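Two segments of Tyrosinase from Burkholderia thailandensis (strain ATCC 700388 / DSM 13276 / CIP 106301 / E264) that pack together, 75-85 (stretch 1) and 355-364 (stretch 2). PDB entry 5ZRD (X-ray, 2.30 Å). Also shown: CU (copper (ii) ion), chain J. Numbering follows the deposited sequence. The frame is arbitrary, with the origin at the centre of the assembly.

Stretch 1 (75-85) IYPYWGGYCNH
Stretch 2, residues 355-364: QGPTPGFAPG

Two irregular segments can be joined firmly by a few well-placed polar contacts set among prolines and aromatic rings, and residues 75-85 and 355-364 of this tyrosinase illustrate the principle. Neither contains regular helix or strand, yet they bury 650 Å² between them. Around Tyr 78 and Trp 79 the chains run locally in the same direction: Tyr 78 lies beside Gly 356 (CA to CA 3.9 Å), and Trp 79 beside Thr 358 (CA to CA 4.9 Å).

Ile 75 makes no contact. Tyr 76, extended (phi/psi -152/147) with chi1 p, points toward stretch 2. Its ring meets two prolines obliquely, with Tyr 76 CE1 4.2 Å from Pro 357 CG and Tyr 76 CZ 3.5 Å from Pro 363 CG. Pro 77 (-72/148) offers its backbone O to Gly 356 CA at 3.4 Å, a CA-H...O contact. Such closeness suits glycine: a CB on Gly 356 (91/176) would sit 2.0 Å from Pro 77 O and be jammed against the carbonyl O of Gln 355, and these backbone angles alone call for glycine. Tyr 78 (-149/168, chi1 p) leads its ring away, leaving Tyr 78 CB 4.0 Å from Pro 357 CD.

Trp 79 (-122/126) forms the one backbone-to-backbone hydrogen bond across the stretches, from Trp 79 N to O of Pro 357 (-68/139), 2.9 Å long and nearly straight at 165°. Trp 79 O receives CA of Thr 358 (-83/165, chi1 p) at 3.3 Å in a second CA-H...O contact. With chi1 t and chi2 -128°, the buried indole has Gln 355 OE1 over one face, 3.6 Å from Trp 79 CD1, and Thr 358 CG2 at its edge.

Gly 80 (-88/-1) and Gly 81 (-98/178) carry the chain onward; a CB on Gly 81 would clash with Trp 79 NE1 at 2.7 Å. Gly 81 O lies 3.0 Å from Pro 359 CD. Tyr 82 (-94/-20, chi1 m) starts away, but its ring returns, bringing Tyr 82 CE1 within 4.0 Å of Pro 359 CB. That proline (-48/128) and Gly 360 (88/-9), whose positive phi favours glycine, occupy the middle of a type II turn closed by Phe 361 N to Thr 358 O, 3.0 Å.

Gln 355 (-65/-23; chi1 p, chi2 t, chi3 2°) uses both ends of its amide. Cys 83 (-66/145, chi1 p) accepts from Gln 355 NE2 at Cys 83 O, 3.0 Å, and its SG is covalently joined to His 85 CE1, 1.9 Å. Asn 84 (-98/126, chi1 m) connects through water: Asn 84 OD1 accepts at 3.0 Å from a water O that lies 2.6 Å from Thr 358 OG1. His 85 (-140/148, chi1 m) donates from ND1 to Gln 355 OE1 at 2.9 Å and binds copper (CU) through NE2 at 2.1 Å. Gln 355, in stretch 2, thus holds the imidazole of a stretch 1 copper ligand through its ND1.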

# COMPACT_ATOMS: atom_id res chain seq x y z
N ILE A 75 2.84 7.17 -8.41
CA ILE A 75 4.19 7.21 -7.81
C ILE A 75 4.85 8.54 -8.22
O ILE A 75 4.51 9.15 -9.24
CB ILE A 75 5.05 6.00 -8.26
CG1 ILE A 75 6.32 5.85 -7.43
CG2 ILE A 75 5.37 6.08 -9.75
CD1 ILE A 75 7.05 4.51 -7.61
N TYR A 76 5.82 8.94 -7.41
CA TYR A 76 6.49 10.18 -7.55
C TYR A 76 7.89 9.98 -6.99
O TYR A 76 8.07 9.18 -6.08
CB TYR A 76 5.74 11.30 -6.83
CG TYR A 76 5.64 11.13 -5.34
CD1 TYR A 76 6.67 11.50 -4.50
CD2 TYR A 76 4.48 10.65 -4.74
CE1 TYR A 76 6.58 11.37 -3.12
CE2 TYR A 76 4.37 10.51 -3.36
CZ TYR A 76 5.42 10.86 -2.54
OH TYR A 76 5.33 10.73 -1.18
N PRO A 77 8.87 10.68 -7.57
CA PRO A 77 10.26 10.54 -7.17
C PRO A 77 10.51 11.20 -5.81
O PRO A 77 9.86 12.16 -5.50
CB PRO A 77 11.04 11.29 -8.26
CG PRO A 77 10.03 12.27 -8.83
CD PRO A 77 8.70 11.57 -8.72
N TYR A 78 11.43 10.66 -5.03
CA TYR A 78 11.84 11.22 -3.75
C TYR A 78 13.31 10.89 -3.53
O TYR A 78 13.86 10.07 -4.27
CB TYR A 78 10.96 10.70 -2.61
CG TYR A 78 11.17 9.26 -2.25
CD1 TYR A 78 10.54 8.24 -2.94
CD2 TYR A 78 11.99 8.90 -1.18
CE1 TYR A 78 10.70 6.91 -2.59
CE2 TYR A 78 12.18 7.57 -0.83
CZ TYR A 78 11.53 6.57 -1.54
OH TYR A 78 11.73 5.26 -1.21
N TRP A 79 13.93 11.53 -2.53
CA TRP A 79 15.36 11.33 -2.25
C TRP A 79 15.56 10.84 -0.82
O TRP A 79 15.11 11.52 0.14
CB TRP A 79 16.14 12.62 -2.47
CG TRP A 79 17.62 12.50 -2.38
CD1 TRP A 79 18.44 13.26 -1.60
CD2 TRP A 79 18.47 11.62 -3.13
NE1 TRP A 79 19.75 12.89 -1.80
CE2 TRP A 79 19.79 11.89 -2.74
CE3 TRP A 79 18.26 10.63 -4.09
CZ2 TRP A 79 20.89 11.21 -3.30
CZ3 TRP A 79 19.34 9.96 -4.64
CH2 TRP A 79 20.64 10.24 -4.25
N GLY A 80 16.26 9.70 -0.70
CA GLY A 80 16.52 9.05 0.58
C GLY A 80 17.78 9.57 1.22
O GLY A 80 18.21 9.09 2.27
N GLY A 81 18.46 10.50 0.55
CA GLY A 81 19.58 11.19 1.18
C GLY A 81 19.10 12.53 1.70
O GLY A 81 17.93 12.88 1.50
N TYR A 82 19.99 13.28 2.34
CA TYR A 82 19.67 14.57 2.91
C TYR A 82 20.01 15.71 1.93
O TYR A 82 19.53 16.87 2.10
CB TYR A 82 20.44 14.70 4.22
CG TYR A 82 19.86 13.90 5.36
CD1 TYR A 82 18.59 14.17 5.83
CD2 TYR A 82 20.56 12.84 5.94
CE1 TYR A 82 18.02 13.44 6.86
CE2 TYR A 82 20.03 12.12 7.00
CZ TYR A 82 18.76 12.44 7.47
OH TYR A 82 18.18 11.74 8.49
N CYS A 83 20.88 15.49 0.93
CA CYS A 83 21.37 16.61 0.16
C CYS A 83 20.19 17.18 -0.63
O CYS A 83 19.24 16.43 -1.02
CB CYS A 83 22.55 16.25 -0.73
SG CYS A 83 22.15 15.18 -2.14
N ASN A 84 20.21 18.52 -0.77
CA ASN A 84 19.26 19.29 -1.57
C ASN A 84 19.86 19.58 -2.95
O ASN A 84 20.95 20.17 -3.05
CB ASN A 84 18.88 20.60 -0.87
CG ASN A 84 17.82 20.42 0.18
OD1 ASN A 84 16.67 20.22 -0.17
ND2 ASN A 84 18.21 20.41 1.45
N HIS A 85 19.11 19.21 -4.00
CA HIS A 85 19.47 19.41 -5.42
C HIS A 85 18.26 19.84 -6.23
O HIS A 85 17.15 19.48 -5.94
CB HIS A 85 20.02 18.11 -6.00
CG HIS A 85 21.12 17.56 -5.17
ND1 HIS A 85 20.90 16.66 -4.18
CD2 HIS A 85 22.44 17.88 -5.12
CE1 HIS A 85 22.05 16.40 -3.58
NE2 HIS A 85 23.01 17.13 -4.14
N GLN A 355 14.57 16.15 -7.59
CA GLN A 355 14.88 14.89 -6.90
C GLN A 355 13.71 14.41 -6.02
O GLN A 355 13.64 13.24 -5.67
CB GLN A 355 16.11 15.08 -6.00
CG GLN A 355 15.88 15.96 -4.78
CD GLN A 355 17.12 16.10 -3.95
OE1 GLN A 355 18.21 15.59 -4.28
NE2 GLN A 355 16.96 16.83 -2.87
N GLY A 356 12.82 15.32 -5.60
CA GLY A 356 11.73 14.94 -4.74
C GLY A 356 12.13 15.10 -3.29
O GLY A 356 13.26 15.45 -3.01
N PRO A 357 11.19 14.86 -2.37
CA PRO A 357 11.37 15.19 -0.98
C PRO A 357 12.44 14.34 -0.27
O PRO A 357 12.59 13.14 -0.50
CB PRO A 357 10.00 14.99 -0.35
CG PRO A 357 9.22 14.16 -1.35
CD PRO A 357 9.80 14.52 -2.70
N THR A 358 13.21 15.03 0.55
CA THR A 358 14.20 14.40 1.39
C THR A 358 13.49 13.87 2.65
O THR A 358 12.34 14.21 2.88
CB THR A 358 15.33 15.38 1.72
OG1 THR A 358 14.79 16.46 2.46
CG2 THR A 358 16.04 15.93 0.50
N PRO A 359 14.13 13.00 3.44
CA PRO A 359 13.51 12.35 4.60
C PRO A 359 12.76 13.32 5.54
O PRO A 359 13.31 14.34 5.91
CB PRO A 359 14.69 11.74 5.36
CG PRO A 359 15.62 11.36 4.23
CD PRO A 359 15.53 12.57 3.32
N GLY A 360 11.51 13.01 5.85
CA GLY A 360 10.68 13.81 6.75
C GLY A 360 9.93 14.94 6.03
O GLY A 360 9.11 15.59 6.66
N PHE A 361 10.21 15.21 4.74
CA PHE A 361 9.46 16.18 3.98
C PHE A 361 8.31 15.46 3.29
O PHE A 361 8.42 14.29 2.99
CB PHE A 361 10.32 16.93 2.95
CG PHE A 361 11.22 17.94 3.60
CD1 PHE A 361 12.47 17.58 4.07
CD2 PHE A 361 10.77 19.23 3.82
CE1 PHE A 361 13.27 18.51 4.71
CE2 PHE A 361 11.58 20.16 4.47
CZ PHE A 361 12.83 19.79 4.91
N ALA A 362 7.24 16.22 3.06
CA ALA A 362 6.07 15.75 2.36
C ALA A 362 6.00 16.38 0.97
O ALA A 362 6.49 17.46 0.78
CB ALA A 362 4.84 16.09 3.17
N PRO A 363 5.39 15.69 0.02
CA PRO A 363 5.07 16.25 -1.28
C PRO A 363 4.37 17.60 -1.14
O PRO A 363 3.58 17.79 -0.23
CB PRO A 363 4.13 15.23 -1.96
CG PRO A 363 4.46 13.93 -1.28
CD PRO A 363 4.83 14.33 0.13
N GLY A 364 4.68 18.54 -2.00
CA GLY A 364 4.01 19.83 -1.94
C GLY A 364 4.57 20.77 -0.88
O GLY A 364 4.30 21.96 -0.92
CU CU J . 24.87 17.34 -3.24
O HOH W 1 14.89 19.00 1.91